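Local coordinates for thiamin pyrophosphokinase family protein (Enterococcus faecalis, PDB 3MEL), which probably catalyses the transfer of pyrophosphate from ATP to thiamine, giving thiamine diphosphate, with the help of magnesium, at residues D24-D30 with Q44-F50; G10-P16 with I99-G103; S2-A8 with A94-G100. All coordinates share one frame; numbering follows the deposited sequence.

Interaction 1: residues D24-D30 with Q44-F50; sequences DYFVGID and QLAVGDF
Phe26 O receives two backbone donors, Gln44 N at 2.9 Å, just before the neighbouring strand, and Leu45 N, its first residue, in a longer, more bent bond at 3.2 Å. From there the parallel ladder runs on without a gap: Gly28 N gives to Leu45 O at 2.7 Å, Val47 N to Gly28 O, and Asp30 N to Val47 O, again at 2.7 Å. Where the backbone pairing ends, a side chain takes over. Asp30 OD1 accepts from Phe50 N at 2.9 Å, on its syn side but 32° out of the carboxylate plane, and weakly from Asp49 N, while the ring of Phe50 turns one face to the same oxygen. Asp49 points its own carboxylate at Lys75, which forms a salt bridge with OD2; Asp49 OD1 accepts from Asp51 N and is 3.8 Å from Asp30 OD2, two like charges close together. On the apolar face, Val27 CG1 touches both Leu45 CD2 and Val47 CG2, and the Tyr25 ring takes Leu45 CD2 at its edge. Strands 26-29 and 45-48, joined through helix 32-37, form a beta-alpha-beta unit whose C-terminal ends carry Asp30 and Asp49 of the magnesium site.

Interaction 2: residues G10-P16 with I99-G103; sequences GNPSDWP and IGATG
Trp15 and Ile99 meet where two loops come together at the C-terminal ends of the parallel strands 3-7 and 95-99, the end of an alpha/beta sheet where such folds commonly place their active sites. This is the tight half of the contact. Ile99 CD1 stands over the five-membered ring of Trp15 in a CH-pi contact, 3.3 Å from the centroid and 2° off the ring normal, with Pro12 CA on the opposite face of the indole. The branch is set by chi1 of 72°, which places CG1 between the backbone N and the carbonyl carbon; CD1 then goes to the indole, while CG2 turns to the neighbouring proline and touches Pro16 CG at 3.5 Å. Gly100 CA comes to the edge of the indole, near its plane.

Toward the other end the fit relaxes. Asp14 and Thr102 are partly exposed, and Asp14 OD2 stays 4.0 Å from Thr102 OG1. Asn11, exposed, bonds within its own loop: its OD1 accepts from Ser13 N at 2.8 Å in an Asx turn and also from Ser13 OG, both from one face of the amide. On this side Gly10 is nevertheless buried close against the other loop, its CA 3.5 Å from Thr102 OG1 and its backbone N giving a weak, bent hydrogen bond of 2.8 Å to Gly100 O.

Interaction 3: residues S2-A8 with A94-G100; sequences SRVLLVA and AEMTIIG
Leu6 N gives the shortest hydrogen bond of this parallel pairing, 2.8 Å to Thr97 O at a nearly straight 174°. Five more backbone bonds carry the ladder from Ser2 O, which accepts from Glu95 N, to Ala8 N, which gives to Ile99 O at 2.9 Å. The ladder is less regular near its start: Val4 N reaches Glu95 O at 3.3 Å from well above the carbonyl plane.

The two faces differ. On one, Val4 and Met96, a selenomethionine, lie side by side and point the same way; a bend at chi2 of -83° turns SE back to within 3.8 Å of Val4 CB, and Val4 CG2 also meets Ala94 CB at 3.5 Å. Leu6 CD1 touches Met96 CB and Ile98 CG1 on this face, where Leu84 and Leu88 of helix 79-90 pack against Met96. On the other, Leu5 CD1 crosses to Thr97 CG2 at 3.9 Å and to Ile99 CG2, while Val7 CG2 runs alongside Ile99 CG1.

At the exposed start of the strands, Arg3 and Glu95 lie side by side, their flat ends turned 50° apart, but their salt bridge is long, with Arg3 NE 3.9 Å from Glu95 OE1; OE2 pairs with Arg129. The chemistry is thus that of a central pair in a sheet: backbone bonds set the register and mostly apolar side chains cover both faces, with charge confined to the solvent-facing end.

In the fold
From the N terminus, strand 3-7 leads into the loop 10-16, and both later meet the same return stretch: interaction 3 closes a long loop by pairing strand 3-7 with strand 95-99, and interaction 2 continues that closure just beyond, sharing Ile99 and Gly100 with it. Interaction 1 lies within both of these loops and closes a short one of its own around helix 32-37. It adjoins interaction 3 through the backbone bonds of strand 26-29 to strand 3-7, making four consecutive strands in the order 45-48, 26-29, 3-7, 95-99. Trp15 of interaction 2 packs on Val7 of interaction 3, whereas interactions 1 and 2 do not touch.

Interaction 1: residues D24-D30 with Q44-F50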
loop_
_atom_site.group_PDB
_atom_site.type_symbol
_atom_site.label_atom_id
_atom_site.label_comp_id
_atom_site.label_asym_id
_atom_site.label_seq_id
_atom_site.Cartn_x
_atom_site.Cartn_y
_atom_site.Cartn_z
ATOM N N ASP A 24 10.372 2.015 -25.407
ATOM C CA ASP A 24 10.455 1.362 -26.706
ATOM C C ASP A 24 9.196 0.556 -27.020
ATOM O O ASP A 24 9.134 -0.115 -28.047
ATOM C CB ASP A 24 11.632 0.390 -26.725
ATOM C CG ASP A 24 12.938 1.054 -26.407
ATOM O OD1 ASP A 24 13.292 2.043 -27.081
ATOM O OD2 ASP A 24 13.620 0.581 -25.478
ATOM N N TYR A 25 8.204 0.614 -26.137
ATOM C CA TYR A 25 7.027 -0.229 -26.248
ATOM C C TYR A 25 6.003 0.273 -25.240
ATOM O O TYR A 25 6.322 0.439 -24.067
ATOM C CB TYR A 25 7.409 -1.679 -25.938
ATOM C CG TYR A 25 6.407 -2.727 -26.378
ATOM C CD1 TYR A 25 6.139 -2.934 -27.730
ATOM C CD2 TYR A 25 5.740 -3.534 -25.445
ATOM C CE1 TYR A 25 5.226 -3.895 -28.140
ATOM C CE2 TYR A 25 4.834 -4.505 -25.851
ATOM C CZ TYR A 25 4.586 -4.676 -27.198
ATOM O OH TYR A 25 3.689 -5.627 -27.623
ATOM N N PHE A 26 4.777 0.519 -25.692
ATOM C CA PHE A 26 3.741 1.036 -24.809
ATOM C C PHE A 26 2.604 0.038 -24.647
ATOM O O PHE A 26 2.051 -0.453 -25.632
ATOM C CB PHE A 26 3.204 2.372 -25.324
ATOM C CG PHE A 26 4.211 3.486 -25.291
ATOM C CD1 PHE A 26 3.994 4.614 -24.526
ATOM C CD2 PHE A 26 5.379 3.413 -26.040
ATOM C CE1 PHE A 26 4.912 5.658 -24.507
ATOM C CE2 PHE A 26 6.299 4.448 -26.023
ATOM C CZ PHE A 26 6.064 5.569 -25.245
ATOM N N VAL A 27 2.256 -0.241 -23.390
ATOM C CA VAL A 27 1.294 -1.279 -23.039
ATOM C C VAL A 27 0.111 -0.693 -22.282
ATOM O O VAL A 27 0.281 -0.079 -21.246
ATOM C CB VAL A 27 1.950 -2.366 -22.178
ATOM C CG1 VAL A 27 0.981 -3.521 -21.934
ATOM C CG2 VAL A 27 3.190 -2.882 -22.850
ATOM N N GLY A 28 -1.089 -0.880 -22.818
ATOM C CA GLY A 28 -2.294 -0.428 -22.162
ATOM C C GLY A 28 -2.888 -1.585 -21.387
ATOM O O GLY A 28 -2.827 -2.735 -21.816
ATOM N N ILE A 29 -3.450 -1.287 -20.226
ATOM C CA ILE A 29 -4.129 -2.297 -19.434
ATOM C C ILE A 29 -5.562 -1.845 -19.218
ATOM O O ILE A 29 -5.803 -0.832 -18.566
ATOM C CB ILE A 29 -3.436 -2.492 -18.087
ATOM C CG1 ILE A 29 -1.955 -2.836 -18.304
ATOM C CG2 ILE A 29 -4.130 -3.563 -17.304
ATOM C CD1 ILE A 29 -1.143 -2.940 -17.033
ATOM N N ASP A 30 -6.511 -2.578 -19.795
ATOM C CA ASP A 30 -7.918 -2.217 -19.668
ATOM C C ASP A 30 -8.100 -0.743 -20.009
ATOM O O ASP A 30 -7.750 -0.295 -21.089
ATOM C CB ASP A 30 -8.428 -2.473 -18.242
ATOM C CG ASP A 30 -9.351 -3.663 -18.149
ATOM O OD1 ASP A 30 -9.306 -4.530 -19.038
ATOM O OD2 ASP A 30 -10.119 -3.745 -17.172
ATOM N N GLN A 44 0.710 -0.145 -28.225
ATOM C CA GLN A 44 1.206 -1.222 -29.054
ATOM C C GLN A 44 0.754 -2.592 -28.553
ATOM O O GLN A 44 0.799 -3.579 -29.301
ATOM C CB GLN A 44 2.725 -1.145 -29.160
ATOM C CG GLN A 44 3.204 0.119 -29.835
ATOM C CD GLN A 44 4.640 0.404 -29.533
ATOM O OE1 GLN A 44 5.527 0.062 -30.295
ATOM N NE2 GLN A 44 4.881 1.003 -28.394
ATOM N N LEU A 45 0.330 -2.640 -27.290
ATOM C CA LEU A 45 -0.179 -3.871 -26.678
ATOM C C LEU A 45 -1.348 -3.539 -25.752
ATOM O O LEU A 45 -1.186 -2.760 -24.815
ATOM C CB LEU A 45 0.935 -4.594 -25.916
ATOM C CG LEU A 45 0.638 -5.928 -25.223
ATOM C CD1 LEU A 45 0.211 -6.991 -26.223
ATOM C CD2 LEU A 45 1.851 -6.400 -24.415
ATOM N N ALA A 46 -2.530 -4.092 -26.042
ATOM C CA ALA A 46 -3.715 -3.860 -25.200
ATOM C C ALA A 46 -4.128 -5.131 -24.441
ATOM O O ALA A 46 -4.335 -6.181 -25.048
ATOM C CB ALA A 46 -4.853 -3.326 -26.024
ATOM N N VAL A 47 -4.215 -5.042 -23.112
ATOM C CA VAL A 47 -4.451 -6.224 -22.280
ATOM C C VAL A 47 -5.550 -6.054 -21.226
ATOM O O VAL A 47 -5.696 -5.002 -20.604
ATOM C CB VAL A 47 -3.167 -6.675 -21.556
ATOM C CG1 VAL A 47 -3.232 -8.164 -21.271
ATOM C CG2 VAL A 47 -1.965 -6.377 -22.393
ATOM N N GLY A 48 -6.312 -7.117 -21.015
ATOM C CA GLY A 48 -7.395 -7.070 -20.055
ATOM C C GLY A 48 -8.620 -7.806 -20.526
ATOM O O GLY A 48 -8.565 -8.532 -21.498
ATOM N N ASP A 49 -9.726 -7.629 -19.818
ATOM C CA ASP A 49 -10.986 -8.248 -20.191
ATOM C C ASP A 49 -11.864 -7.133 -20.709
ATOM O O ASP A 49 -12.891 -7.357 -21.343
ATOM C CB ASP A 49 -11.619 -8.949 -18.992
ATOM C CG ASP A 49 -11.483 -8.157 -17.710
ATOM O OD1 ASP A 49 -12.034 -7.043 -17.646
ATOM O OD2 ASP A 49 -10.836 -8.645 -16.756
ATOM N N PHE A 50 -11.419 -5.917 -20.431
ATOM C CA PHE A 50 -12.007 -4.715 -20.994
ATOM C C PHE A 50 -13.465 -4.548 -20.618
ATOM O O PHE A 50 -14.207 -3.873 -21.321
ATOM C CB PHE A 50 -11.812 -4.673 -22.523
ATOM C CG PHE A 50 -10.366 -4.636 -22.945
ATOM C CD1 PHE A 50 -9.665 -3.457 -22.940
ATOM C CD2 PHE A 50 -9.709 -5.788 -23.323
ATOM C CE1 PHE A 50 -8.345 -3.422 -23.311
ATOM C CE2 PHE A 50 -8.380 -5.755 -23.694
ATOM C CZ PHE A 50 -7.702 -4.573 -23.683
#

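Interaction 2: residues G10-P16 with I99-G103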
loop_
_atom_site.group_PDB
_atom_site.type_symbol
_atom_site.label_atom_id
_atom_site.label_comp_id
_atom_site.label_asym_id
_atom_site.label_seq_id
_atom_site.Cartn_x
_atom_site.Cartn_y
_atom_site.Cartn_z
ATOM N N GLY A 10 -5.712 3.848 -13.713
ATOM C CA GLY A 10 -5.701 4.915 -12.738
ATOM C C GLY A 10 -5.970 6.239 -13.405
ATOM O O GLY A 10 -5.872 6.351 -14.621
ATOM N N ASN A 11 -6.332 7.239 -12.614
ATOM C CA ASN A 11 -6.407 8.589 -13.137
ATOM C C ASN A 11 -4.996 9.045 -13.499
ATOM O O ASN A 11 -4.073 8.940 -12.676
ATOM C CB ASN A 11 -7.051 9.541 -12.124
ATOM C CG ASN A 11 -7.035 10.994 -12.595
ATOM O OD1 ASN A 11 -6.653 11.288 -13.729
ATOM N ND2 ASN A 11 -7.458 11.906 -11.726
ATOM N N PRO A 12 -4.817 9.511 -14.752
ATOM C CA PRO A 12 -3.543 10.019 -15.285
ATOM C C PRO A 12 -3.012 11.209 -14.487
ATOM O O PRO A 12 -1.826 11.527 -14.575
ATOM C CB PRO A 12 -3.915 10.463 -16.703
ATOM C CG PRO A 12 -5.097 9.653 -17.049
ATOM C CD PRO A 12 -5.867 9.479 -15.784
ATOM N N SER A 13 -3.887 11.855 -13.722
ATOM C CA SER A 13 -3.492 12.972 -12.870
ATOM C C SER A 13 -2.419 12.547 -11.877
ATOM O O SER A 13 -1.640 13.373 -11.408
ATOM C CB SER A 13 -4.698 13.516 -12.103
ATOM O OG SER A 13 -5.631 14.114 -12.983
ATOM N N ASP A 14 -2.382 11.256 -11.563
ATOM C CA ASP A 14 -1.468 10.742 -10.555
ATOM C C ASP A 14 -0.315 10.020 -11.190
ATOM O O ASP A 14 0.412 9.292 -10.503
ATOM C CB ASP A 14 -2.180 9.793 -9.600
ATOM C CG ASP A 14 -3.370 10.428 -8.943
ATOM O OD1 ASP A 14 -3.363 11.666 -8.763
ATOM O OD2 ASP A 14 -4.314 9.685 -8.611
ATOM N N TRP A 15 -0.165 10.217 -12.498
ATOM C CA TRP A 15 0.954 9.667 -13.235
ATOM C C TRP A 15 2.261 10.333 -12.809
ATOM O O TRP A 15 2.271 11.478 -12.353
ATOM C CB TRP A 15 0.759 9.895 -14.731
ATOM C CG TRP A 15 -0.086 8.870 -15.463
ATOM C CD1 TRP A 15 -0.676 7.740 -14.949
ATOM C CD2 TRP A 15 -0.417 8.891 -16.856
ATOM N NE1 TRP A 15 -1.361 7.071 -15.935
ATOM C CE2 TRP A 15 -1.212 7.754 -17.116
ATOM C CE3 TRP A 15 -0.124 9.766 -17.908
ATOM C CZ2 TRP A 15 -1.711 7.473 -18.388
ATOM C CZ3 TRP A 15 -0.620 9.490 -19.159
ATOM C CH2 TRP A 15 -1.406 8.354 -19.392
ATOM N N PRO A 16 3.377 9.618 -12.965
ATOM C CA PRO A 16 4.646 10.306 -12.819
ATOM C C PRO A 16 4.803 11.166 -14.067
ATOM O O PRO A 16 4.070 10.994 -15.048
ATOM C CB PRO A 16 5.674 9.176 -12.872
ATOM C CG PRO A 16 4.913 7.911 -13.028
ATOM C CD PRO A 16 3.552 8.255 -13.479
ATOM N N ILE A 99 2.711 2.362 -14.504
ATOM C CA ILE A 99 2.015 3.513 -13.965
ATOM C C ILE A 99 0.492 3.333 -14.039
ATOM O O ILE A 99 -0.009 2.469 -14.762
ATOM C CB ILE A 99 2.431 4.810 -14.670
ATOM C CG1 ILE A 99 1.854 4.860 -16.086
ATOM C CG2 ILE A 99 3.952 4.942 -14.666
ATOM C CD1 ILE A 99 1.915 6.217 -16.738
ATOM N N GLY A 100 -0.231 4.138 -13.261
ATOM C CA GLY A 100 -1.675 4.165 -13.296
ATOM C C GLY A 100 -2.258 3.081 -12.445
ATOM O O GLY A 100 -3.456 2.833 -12.508
ATOM N N ALA A 101 -1.414 2.405 -11.670
ATOM C CA ALA A 101 -1.899 1.400 -10.724
ATOM C C ALA A 101 -2.278 2.111 -9.430
ATOM O O ALA A 101 -1.779 1.765 -8.350
ATOM C CB ALA A 101 -0.848 0.337 -10.469
ATOM N N THR A 102 -3.173 3.096 -9.568
ATOM C CA THR A 102 -3.486 4.084 -8.529
ATOM C C THR A 102 -4.979 4.097 -8.146
ATOM O O THR A 102 -5.429 4.937 -7.360
ATOM C CB THR A 102 -3.010 5.537 -8.942
ATOM O OG1 THR A 102 -3.702 5.994 -10.117
ATOM C CG2 THR A 102 -1.509 5.570 -9.191
ATOM N N GLY A 103 -5.738 3.156 -8.695
ATOM C CA GLY A 103 -7.169 3.098 -8.445
ATOM C C GLY A 103 -7.653 3.270 -7.004
ATOM O O GLY A 103 -8.827 3.622 -6.794
#

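Interaction 3: residues S2-A8 with A94-G100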
loop_
_atom_site.group_PDB
_atom_site.type_symbol
_atom_site.label_atom_id
_atom_site.label_comp_id
_atom_site.label_asym_id
_atom_site.label_seq_id
_atom_site.Cartn_x
_atom_site.Cartn_y
_atom_site.Cartn_z
ATOM N N SER A 2 16.638 -1.404 -22.753
ATOM C CA SER A 2 15.268 -1.295 -23.247
ATOM C C SER A 2 14.322 -0.949 -22.112
ATOM O O SER A 2 14.497 -1.415 -21.004
ATOM C CB SER A 2 14.848 -2.608 -23.907
ATOM O OG SER A 2 15.394 -3.708 -23.201
ATOM N N ARG A 3 13.324 -0.124 -22.377
ATOM C CA ARG A 3 12.321 0.131 -21.364
ATOM C C ARG A 3 10.927 -0.103 -21.907
ATOM O O ARG A 3 10.657 0.193 -23.072
ATOM C CB ARG A 3 12.442 1.555 -20.859
ATOM C CG ARG A 3 13.773 1.834 -20.235
ATOM C CD ARG A 3 13.805 3.234 -19.683
ATOM N NE ARG A 3 15.136 3.561 -19.192
ATOM C CZ ARG A 3 16.038 4.240 -19.888
ATOM N NH1 ARG A 3 15.745 4.675 -21.109
ATOM N NH2 ARG A 3 17.228 4.488 -19.358
ATOM N N VAL A 4 10.041 -0.642 -21.077
ATOM C CA VAL A 4 8.662 -0.796 -21.495
ATOM C C VAL A 4 7.773 -0.069 -20.525
ATOM O O VAL A 4 8.013 -0.110 -19.333
ATOM C CB VAL A 4 8.251 -2.256 -21.540
ATOM C CG1 VAL A 4 6.824 -2.373 -22.052
ATOM C CG2 VAL A 4 9.226 -3.066 -22.404
ATOM N N LEU A 5 6.750 0.606 -21.029
ATOM C CA LEU A 5 5.833 1.350 -20.164
ATOM C C LEU A 5 4.426 0.753 -20.142
ATOM O O LEU A 5 3.816 0.615 -21.191
ATOM C CB LEU A 5 5.731 2.795 -20.628
ATOM C CG LEU A 5 4.765 3.631 -19.802
ATOM C CD1 LEU A 5 5.385 3.951 -18.459
ATOM C CD2 LEU A 5 4.408 4.902 -20.518
ATOM N N LEU A 6 3.907 0.419 -18.955
ATOM C CA LEU A 6 2.565 -0.181 -18.829
ATOM C C LEU A 6 1.572 0.760 -18.144
ATOM O O LEU A 6 1.929 1.430 -17.196
ATOM C CB LEU A 6 2.631 -1.517 -18.086
ATOM C CG LEU A 6 3.579 -2.573 -18.657
ATOM C CD1 LEU A 6 5.012 -2.224 -18.276
ATOM C CD2 LEU A 6 3.234 -3.970 -18.188
ATOM N N VAL A 7 0.332 0.814 -18.620
ATOM C CA VAL A 7 -0.635 1.789 -18.105
ATOM C C VAL A 7 -1.955 1.165 -17.606
ATOM O O VAL A 7 -2.814 0.771 -18.387
ATOM C CB VAL A 7 -0.933 2.875 -19.157
ATOM C CG1 VAL A 7 -1.760 3.981 -18.561
ATOM C CG2 VAL A 7 0.372 3.426 -19.737
ATOM N N ALA A 8 -2.096 1.059 -16.289
ATOM C CA ALA A 8 -3.349 0.653 -15.678
ATOM C C ALA A 8 -4.360 1.790 -15.776
ATOM O O ALA A 8 -4.080 2.834 -16.366
ATOM C CB ALA A 8 -3.132 0.271 -14.245
ATOM N N ALA A 94 13.813 -6.048 -20.613
ATOM C CA ALA A 94 13.457 -4.645 -20.515
ATOM C C ALA A 94 12.967 -4.295 -19.122
ATOM O O ALA A 94 12.384 -5.129 -18.419
ATOM C CB ALA A 94 12.392 -4.295 -21.550
ATOM N N GLU A 95 13.195 -3.038 -18.756
ATOM C CA GLU A 95 12.802 -2.509 -17.474
ATOM C C GLU A 95 11.351 -2.053 -17.468
ATOM O O GLU A 95 11.027 -0.989 -17.981
ATOM C CB GLU A 95 13.697 -1.336 -17.139
ATOM C CG GLU A 95 13.396 -0.714 -15.810
ATOM C CD GLU A 95 13.750 0.737 -15.794
ATOM O OE1 GLU A 95 13.122 1.502 -16.556
ATOM O OE2 GLU A 95 14.654 1.103 -15.025
HETATM N N MSE A 96 10.491 -2.853 -16.842
HETATM C CA MSE A 96 9.051 -2.613 -16.815
HETATM C C MSE A 96 8.593 -1.545 -15.837
HETATM O O MSE A 96 8.715 -1.685 -14.629
HETATM C CB MSE A 96 8.364 -3.918 -16.489
HETATM C CG MSE A 96 8.914 -5.055 -17.309
HETATM SE SE MSE A 96 8.083 -5.106 -19.082
HETATM C CE MSE A 96 9.402 -6.224 -19.961
ATOM N N THR A 97 8.033 -0.479 -16.372
ATOM C CA THR A 97 7.539 0.612 -15.559
ATOM C C THR A 97 6.029 0.573 -15.570
ATOM O O THR A 97 5.399 0.679 -16.621
ATOM C CB THR A 97 8.019 1.968 -16.113
ATOM O OG1 THR A 97 9.452 1.997 -16.129
ATOM C CG2 THR A 97 7.490 3.114 -15.280
ATOM N N ILE A 98 5.441 0.413 -14.398
ATOM C CA ILE A 98 3.996 0.334 -14.314
ATOM C C ILE A 98 3.422 1.585 -13.706
ATOM O O ILE A 98 3.612 1.849 -12.531
ATOM C CB ILE A 98 3.545 -0.878 -13.497
ATOM C CG1 ILE A 98 4.125 -2.162 -14.092
ATOM C CG2 ILE A 98 2.027 -0.959 -13.459
ATOM C CD1 ILE A 98 3.589 -3.423 -13.420
ATOM N N ILE A 99 2.711 2.362 -14.504
ATOM C CA ILE A 99 2.015 3.513 -13.965
ATOM C C ILE A 99 0.492 3.333 -14.039
ATOM O O ILE A 99 -0.009 2.469 -14.762
ATOM C CB ILE A 99 2.431 4.810 -14.670
ATOM C CG1 ILE A 99 1.854 4.860 -16.086
ATOM C CG2 ILE A 99 3.952 4.942 -14.666
ATOM C CD1 ILE A 99 1.915 6.217 -16.738
ATOM N N GLY A 100 -0.231 4.138 -13.261
ATOM C CA GLY A 100 -1.675 4.165 -13.296
ATOM C C GLY A 100 -2.258 3.081 -12.445
ATOM O O GLY A 100 -3.456 2.833 -12.508
#